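PDB 2QGZ: putative primosome component from Streptococcus pyogenes serotype M3, which probably binds ATP through a P-loop NTPase domain and loads the replicative helicase onto DNA as part of the primosome. Local coordinates for residues A[107-112]-A[184-189]; A[180-185]-A[214-219]. One frame throughout, in Å; residues are numbered along the deposited sequence.

Interaction 1: residues A[107-112]-A[184-189]; sequences ERIQLV and TTLLHF
L186 carries the apolar contacts on one face of this strand pair: its CD1 lies 3.5 Å from I109 CG2 and equally close to L111 CD2. The segments are neighbouring parallel strands of the P-loop NTPase sheet, 109-112 forming one edge of the sheet within the chain and 184-188 the next strand in. L186 and L111 lie side by side and point the same way, each with CG anti to its carbonyl carbon (chi1 -58° in both), whereas I109 slants across L186. Helix 165-179 covers this face, with H174 on I109 and A173 and L176 on T184. Q110, V112, T185 and L187 occupy the other face. V112 sets CG1 anti to the backbone N and against L187 CG (4.1 Å), and its other branch, CG2, meets T185 CG2. The Q110 chain bends at chi2 (62°), and NE2 makes a weak hydrogen bond to R108 O, while its CB rests 3.6 Å from T185 OG1. Five backbone bonds zip the strands together, from T184 N to R108 O at one end to H188 N to V112 O at the other. Past that last bond the H188 ring turns off, its ND1 bonded to S191 OG, while H188 CB stays 3.9 Å from V112 O.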
# COMPACT_ATOMS: atom_id res chain seq x y z
N GLU A 107 -1.35 -17.26 -1.62
CA GLU A 107 -0.32 -17.36 -0.58
C GLU A 107 0.88 -16.43 -0.77
O GLU A 107 1.65 -16.21 0.17
CB GLU A 107 0.17 -18.81 -0.46
CG GLU A 107 0.98 -19.31 -1.64
CD GLU A 107 1.65 -20.64 -1.37
OE1 GLU A 107 2.51 -20.69 -0.46
OE2 GLU A 107 1.32 -21.64 -2.06
N ARG A 108 1.07 -15.90 -1.98
CA ARG A 108 2.17 -14.98 -2.24
C ARG A 108 1.88 -13.60 -1.63
O ARG A 108 2.74 -12.72 -1.63
CB ARG A 108 2.40 -14.78 -3.74
CG ARG A 108 2.72 -16.02 -4.53
CD ARG A 108 3.39 -15.63 -5.83
NE ARG A 108 3.67 -16.78 -6.69
CZ ARG A 108 2.75 -17.43 -7.40
NH1 ARG A 108 1.47 -17.05 -7.37
NH2 ARG A 108 3.11 -18.47 -8.14
N ILE A 109 0.65 -13.42 -1.14
CA ILE A 109 0.22 -12.16 -0.56
C ILE A 109 0.31 -12.17 0.96
O ILE A 109 -0.58 -12.67 1.65
CB ILE A 109 -1.23 -11.83 -0.97
CG1 ILE A 109 -1.33 -11.73 -2.49
CG2 ILE A 109 -1.68 -10.54 -0.33
CD1 ILE A 109 -2.74 -11.51 -2.98
N GLN A 110 1.38 -11.59 1.50
CA GLN A 110 1.57 -11.54 2.94
C GLN A 110 0.72 -10.45 3.58
O GLN A 110 0.62 -9.33 3.06
CB GLN A 110 3.05 -11.31 3.27
CG GLN A 110 3.95 -12.52 3.05
CD GLN A 110 3.99 -12.99 1.60
OE1 GLN A 110 3.58 -14.12 1.29
NE2 GLN A 110 4.48 -12.13 0.71
N LEU A 111 0.09 -10.78 4.70
CA LEU A 111 -0.75 -9.83 5.42
C LEU A 111 -0.15 -9.55 6.79
O LEU A 111 0.44 -10.43 7.41
CB LEU A 111 -2.15 -10.39 5.61
CG LEU A 111 -3.00 -10.81 4.42
CD1 LEU A 111 -4.32 -11.36 4.94
CD2 LEU A 111 -3.25 -9.63 3.49
N VAL A 112 -0.31 -8.32 7.25
CA VAL A 112 0.19 -7.91 8.55
C VAL A 112 -0.90 -7.09 9.21
O VAL A 112 -1.13 -5.93 8.87
CB VAL A 112 1.47 -7.05 8.44
CG1 VAL A 112 1.85 -6.50 9.82
CG2 VAL A 112 2.62 -7.89 7.88
N THR A 184 3.50 -9.71 -2.51
CA THR A 184 3.15 -8.37 -2.07
C THR A 184 2.82 -8.48 -0.60
O THR A 184 2.37 -9.53 -0.14
CB THR A 184 1.90 -7.83 -2.82
OG1 THR A 184 2.20 -7.66 -4.21
CG2 THR A 184 1.48 -6.49 -2.24
N THR A 185 3.07 -7.41 0.14
CA THR A 185 2.74 -7.39 1.55
C THR A 185 1.77 -6.25 1.79
O THR A 185 2.04 -5.10 1.42
CB THR A 185 3.97 -7.17 2.44
OG1 THR A 185 4.84 -8.30 2.33
CG2 THR A 185 3.55 -7.01 3.90
N LEU A 186 0.63 -6.58 2.38
CA LEU A 186 -0.40 -5.60 2.71
C LEU A 186 -0.27 -5.44 4.21
O LEU A 186 -0.41 -6.39 4.97
CB LEU A 186 -1.78 -6.16 2.34
CG LEU A 186 -1.93 -6.55 0.87
CD1 LEU A 186 -3.11 -7.48 0.69
CD2 LEU A 186 -2.11 -5.30 0.04
N LEU A 187 0.00 -4.22 4.64
CA LEU A 187 0.22 -3.96 6.05
C LEU A 187 -0.65 -2.83 6.61
O LEU A 187 -0.72 -1.75 6.03
CB LEU A 187 1.70 -3.64 6.25
CG LEU A 187 2.26 -3.08 7.54
CD1 LEU A 187 3.73 -3.46 7.64
CD2 LEU A 187 2.08 -1.57 7.59
N HIS A 188 -1.31 -3.09 7.74
CA HIS A 188 -2.14 -2.07 8.36
C HIS A 188 -1.20 -1.26 9.25
O HIS A 188 -0.88 -1.68 10.37
CB HIS A 188 -3.24 -2.71 9.20
CG HIS A 188 -4.25 -1.73 9.72
ND1 HIS A 188 -4.45 -1.51 11.07
CD2 HIS A 188 -5.09 -0.89 9.07
CE1 HIS A 188 -5.38 -0.58 11.22
NE2 HIS A 188 -5.79 -0.19 10.03
N PHE A 189 -0.76 -0.11 8.75
CA PHE A 189 0.19 0.74 9.47
C PHE A 189 -0.08 1.01 10.96
O PHE A 189 0.78 0.76 11.80
CB PHE A 189 0.39 2.07 8.75
CG PHE A 189 1.58 2.84 9.25
CD1 PHE A 189 2.87 2.36 9.03
CD2 PHE A 189 1.41 3.99 10.01
CE1 PHE A 189 3.97 3.03 9.56
CE2 PHE A 189 2.51 4.67 10.55
CZ PHE A 189 3.79 4.18 10.32

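Interaction 2: residues A[180-185]-A[214-219]; sequences KGVSTT and NVPVLI
V215 and T185 cross at about a right angle, V215 CG1 coming within 3.3 Å of T185 OG1 and V215 CG2 approaching T185 CB. L218 CD1 reaches the same threonine, 3.9 Å from T185 CB, so V215 and L218 both pack on T185. T184 meets V217 on the opposite face: T184 OG1 stands 3.7 Å from V217 CB, and T184 CG2, anti to the backbone N, lies over V217 O and against I219 CG1. Ahead of strand 184-188, V182 CG2 presses on P216 CB at 3.5 Å as the two side chains slide past each other in opposite directions; the same methyl also meets V217 CG2. Between these segments two backbone bonds, T185 N to V217 O (3.1 Å) and I219 N to T185 O (2.8 Å), begin the parallel pairing of strands 184-188 and 217-221 in the sheet of the P-loop NTPase fold. V217 O takes in addition a CA-H contact from T184. Farther out, helix 165-179 backs the T184 face, placing L176 on V182 and L169 and M172 on I219, while F252 of the next strand touches V217 and I219. Y147 packs on both V182 and P216, and R244 of helix 237-247 binds V215 O through NH1 and touches L218.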
# COMPACT_ATOMS: atom_id res chain seq x y z
N LYS A 180 2.10 -12.12 -12.82
CA LYS A 180 3.53 -12.21 -12.60
C LYS A 180 3.60 -13.15 -11.40
O LYS A 180 2.56 -13.64 -10.95
CB LYS A 180 4.09 -10.84 -12.25
CG LYS A 180 3.77 -9.76 -13.28
CD LYS A 180 4.27 -10.15 -14.65
CE LYS A 180 4.54 -8.93 -15.51
NZ LYS A 180 3.34 -8.08 -15.70
N GLY A 181 4.79 -13.44 -10.88
CA GLY A 181 4.85 -14.33 -9.73
C GLY A 181 5.29 -13.61 -8.48
O GLY A 181 5.76 -14.22 -7.52
N VAL A 182 5.09 -12.29 -8.48
CA VAL A 182 5.50 -11.42 -7.39
C VAL A 182 4.70 -11.47 -6.10
O VAL A 182 3.47 -11.58 -6.11
CB VAL A 182 5.56 -9.96 -7.88
CG1 VAL A 182 4.25 -9.59 -8.54
CG2 VAL A 182 5.87 -9.03 -6.73
N SER A 183 5.42 -11.38 -4.99
CA SER A 183 4.83 -11.38 -3.65
C SER A 183 4.56 -9.93 -3.27
O SER A 183 5.30 -9.03 -3.66
CB SER A 183 5.80 -11.99 -2.63
OG SER A 183 6.12 -13.34 -2.96
N THR A 184 3.50 -9.71 -2.51
CA THR A 184 3.15 -8.37 -2.07
C THR A 184 2.82 -8.48 -0.60
O THR A 184 2.37 -9.53 -0.14
CB THR A 184 1.90 -7.83 -2.82
OG1 THR A 184 2.20 -7.66 -4.21
CG2 THR A 184 1.48 -6.49 -2.24
N THR A 185 3.07 -7.41 0.14
CA THR A 185 2.74 -7.39 1.55
C THR A 185 1.77 -6.25 1.79
O THR A 185 2.04 -5.10 1.42
CB THR A 185 3.97 -7.17 2.44
OG1 THR A 185 4.84 -8.30 2.33
CG2 THR A 185 3.55 -7.01 3.90
N ASN A 214 12.08 -5.32 2.52
CA ASN A 214 12.63 -5.81 1.26
C ASN A 214 11.65 -6.55 0.35
O ASN A 214 12.06 -7.12 -0.66
CB ASN A 214 13.86 -6.70 1.52
CG ASN A 214 14.74 -6.85 0.27
OD1 ASN A 214 15.12 -5.86 -0.36
ND2 ASN A 214 15.07 -8.10 -0.08
N VAL A 215 10.35 -6.54 0.68
CA VAL A 215 9.39 -7.22 -0.18
C VAL A 215 9.28 -6.46 -1.51
O VAL A 215 9.39 -5.24 -1.56
CB VAL A 215 8.00 -7.31 0.47
CG1 VAL A 215 8.09 -8.17 1.72
CG2 VAL A 215 7.47 -5.92 0.79
N PRO A 216 9.08 -7.19 -2.62
CA PRO A 216 8.97 -6.57 -3.94
C PRO A 216 7.98 -5.41 -4.05
O PRO A 216 8.27 -4.40 -4.68
CB PRO A 216 8.56 -7.75 -4.83
CG PRO A 216 9.24 -8.91 -4.16
CD PRO A 216 8.93 -8.65 -2.71
N VAL A 217 6.82 -5.57 -3.44
CA VAL A 217 5.78 -4.55 -3.47
C VAL A 217 5.18 -4.47 -2.08
O VAL A 217 4.75 -5.48 -1.53
CB VAL A 217 4.66 -4.90 -4.46
CG1 VAL A 217 3.58 -3.85 -4.40
CG2 VAL A 217 5.21 -5.00 -5.85
N LEU A 218 5.15 -3.27 -1.52
CA LEU A 218 4.65 -3.05 -0.18
C LEU A 218 3.48 -2.07 -0.17
O LEU A 218 3.55 -1.00 -0.79
CB LEU A 218 5.78 -2.53 0.71
CG LEU A 218 5.40 -2.17 2.15
CD1 LEU A 218 4.96 -3.44 2.90
CD2 LEU A 218 6.59 -1.52 2.84
N ILE A 219 2.41 -2.44 0.53
CA ILE A 219 1.23 -1.60 0.64
C ILE A 219 1.10 -1.18 2.10
O ILE A 219 0.95 -2.03 2.98
CB ILE A 219 -0.06 -2.38 0.28
CG1 ILE A 219 0.06 -3.06 -1.10
CG2 ILE A 219 -1.27 -1.45 0.36
CD1 ILE A 219 0.22 -2.12 -2.26

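Interactions 1 and 2 have centres 8 Å apart and meet on strand 184-188, which pairs with 109-112 on one edge and 217-221 on the other; T184 and T185 belong to both. Along the chain, 109-112 comes first, then helix 165-179, strand 184-188 and finally 217-221. The helix spans both contacts on the face of I109, T184, L186 and I219, and L186 CD2 packs on I219 CG1 at 3.3 Å, carrying one apolar layer across three strands. The side chains of L186 and I219 also lie near, without touching, the presumed Walker A loop. Together the contacts join three of the six strands of the parallel sheet, the edge strand 109-112 and its two inward neighbours.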